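PDB 3GEK: putative thioesterase yhdA, which is of unconfirmed function but, as a PaaI-family hotdog thioesterase, probably hydrolyses acyl-CoA thioesters, possibly 1,4-dihydroxy-2-naphthoyl-CoA. Local coordinates for residues L53-I58 and G91-R96. The protein carries 7 engineered substitutions. Numbering follows the deposited sequence.
Sequences LALAEI and GFVNAR. Engineered in segment 91-96: Arg96 (natural residue Cys).
Leu55 reaches from the helix to Val93 and Ala95 on the strand, a compact example of how a hotdog fold seats its long central helix against the curved antiparallel sheet. From segment 53-58, Leu55 makes all the close contacts. Its CG lies opposite the backbone N (chi1 167°), which carries the branched end out toward the strand and brings CD2 against both Val93 and Ala95, alternate residues that face the helix from strand 92-102. The CD2 methyl lies 3.8 Å from Ala95 CB and 4.0 Å from Val93 CG2, and the branch point joins in, Leu55 CG standing 3.9 Å from Ala95 CB. The alanine methyl thus meets the branched end of the leucine, while Val93 offers a single methyl and its side chain runs past the leucine in the opposite direction. Met34 of the adjoining strand 28-35 touches both Leu55 and Val93, extending this buried apolar patch. The other face of the strand takes no part in this packing and is more polar, opening to solvent at Arg96, an engineered residue that salt-bridges Glu118; Asn94 points away from the helix, its CB lying over one face of the Arg96 guanidinium. On the side of the helix turned from this strand, Glu57 OE1 is hydrogen-bonded to His83 NE2 of the second subunit. No hydrogen bond or charge pair joins the two segments, so they meet through nondirectional van der Waals and hydrophobic contact.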
loop_
_atom_site.group_PDB
_atom_site.type_symbol
_atom_site.label_atom_id
_atom_site.label_comp_id
_atom_site.label_asym_id
_atom_site.label_seq_id
_atom_site.Cartn_x
_atom_site.Cartn_y
_atom_site.Cartn_z
ATOM N N LEU A 53 7.441 8.518 7.822
ATOM C CA LEU A 53 6.923 8.598 6.456
ATOM C C LEU A 53 7.670 9.646 5.654
ATOM O O LEU A 53 8.115 9.376 4.537
ATOM C CB LEU A 53 5.438 8.953 6.461
ATOM C CG LEU A 53 4.355 7.879 6.473
ATOM C CD1 LEU A 53 4.797 6.599 7.171
ATOM C CD2 LEU A 53 3.106 8.476 7.139
ATOM N N ALA A 54 7.797 10.841 6.232
ATOM C CA ALA A 54 8.497 11.942 5.598
ATOM C C ALA A 54 9.973 11.607 5.369
ATOM O O ALA A 54 10.521 11.924 4.313
ATOM C CB ALA A 54 8.354 13.203 6.426
ATOM N N LEU A 55 10.605 10.960 6.348
ATOM C CA LEU A 55 11.995 10.519 6.218
ATOM C C LEU A 55 12.162 9.589 5.013
ATOM O O LEU A 55 13.126 9.713 4.253
ATOM C CB LEU A 55 12.461 9.813 7.502
ATOM C CG LEU A 55 13.765 9.002 7.518
ATOM C CD1 LEU A 55 14.967 9.875 7.261
ATOM C CD2 LEU A 55 13.942 8.259 8.841
ATOM N N ALA A 56 11.223 8.659 4.852
ATOM C CA ALA A 56 11.270 7.686 3.761
ATOM C C ALA A 56 11.110 8.339 2.400
ATOM O O ALA A 56 11.871 8.044 1.486
ATOM C CB ALA A 56 10.216 6.631 3.947
ATOM N N GLU A 57 10.112 9.213 2.267
ATOM C CA GLU A 57 9.846 9.892 0.996
ATOM C C GLU A 57 11.000 10.823 0.607
ATOM O O GLU A 57 11.383 10.891 -0.566
ATOM C CB GLU A 57 8.495 10.632 1.028
ATOM C CG GLU A 57 8.027 11.113 -0.355
ATOM C CD GLU A 57 6.563 11.542 -0.424
ATOM O OE1 GLU A 57 5.712 10.899 0.220
ATOM O OE2 GLU A 57 6.258 12.515 -1.167
ATOM N N ILE A 58 11.570 11.507 1.601
ATOM C CA ILE A 58 12.653 12.469 1.372
ATOM C C ILE A 58 13.983 11.803 0.998
ATOM O O ILE A 58 14.654 12.252 0.065
ATOM C CB ILE A 58 12.829 13.446 2.571
ATOM C CG1 ILE A 58 11.612 14.374 2.668
ATOM C CG2 ILE A 58 14.113 14.279 2.430
ATOM C CD1 ILE A 58 11.491 15.113 3.987
ATOM N N GLY A 91 17.217 9.598 20.880
ATOM C CA GLY A 91 18.324 9.005 20.134
ATOM C C GLY A 91 18.159 9.215 18.638
ATOM O O GLY A 91 17.972 10.341 18.184
ATOM N N PHE A 92 18.209 8.124 17.877
ATOM C CA PHE A 92 18.108 8.187 16.413
ATOM C C PHE A 92 17.555 6.902 15.808
ATOM O O PHE A 92 17.567 5.845 16.447
ATOM C CB PHE A 92 19.480 8.496 15.791
ATOM C CG PHE A 92 20.481 7.378 15.934
ATOM C CD1 PHE A 92 21.287 7.287 17.069
ATOM C CD2 PHE A 92 20.614 6.416 14.940
ATOM C CE1 PHE A 92 22.208 6.253 17.209
ATOM C CE2 PHE A 92 21.535 5.374 15.073
ATOM C CZ PHE A 92 22.335 5.296 16.204
ATOM N N VAL A 93 17.075 7.016 14.571
ATOM C CA VAL A 93 16.706 5.868 13.748
ATOM C C VAL A 93 17.528 5.834 12.450
ATOM O O VAL A 93 18.018 6.869 11.983
ATOM C CB VAL A 93 15.195 5.860 13.376
ATOM C CG1 VAL A 93 14.320 5.637 14.619
ATOM C CG2 VAL A 93 14.799 7.137 12.625
ATOM N N ASN A 94 17.659 4.641 11.875
ATOM C CA ASN A 94 18.266 4.465 10.564
ATOM C C ASN A 94 17.196 4.303 9.505
ATOM O O ASN A 94 16.170 3.677 9.748
ATOM C CB ASN A 94 19.156 3.223 10.543
ATOM C CG ASN A 94 20.191 3.235 11.624
ATOM O OD1 ASN A 94 20.052 2.553 12.642
ATOM N ND2 ASN A 94 21.241 4.017 11.423
ATOM N N ALA A 95 17.431 4.888 8.336
ATOM C CA ALA A 95 16.613 4.608 7.163
ATOM C C ALA A 95 17.536 4.059 6.086
ATOM O O ALA A 95 18.497 4.722 5.681
ATOM C CB ALA A 95 15.896 5.861 6.683
ATOM N N ARG A 96 17.263 2.830 5.657
ATOM C CA ARG A 96 18.090 2.160 4.654
ATOM C C ARG A 96 17.196 1.717 3.517
ATOM O O ARG A 96 16.104 1.180 3.747
ATOM C CB ARG A 96 18.818 0.949 5.247
ATOM C CG ARG A 96 19.780 1.285 6.372
ATOM C CD ARG A 96 20.631 0.081 6.716
ATOM N NE ARG A 96 21.585 0.355 7.788
ATOM C CZ ARG A 96 21.342 0.166 9.083
ATOM N NH1 ARG A 96 20.166 -0.294 9.489
ATOM N NH2 ARG A 96 22.283 0.439 9.976
#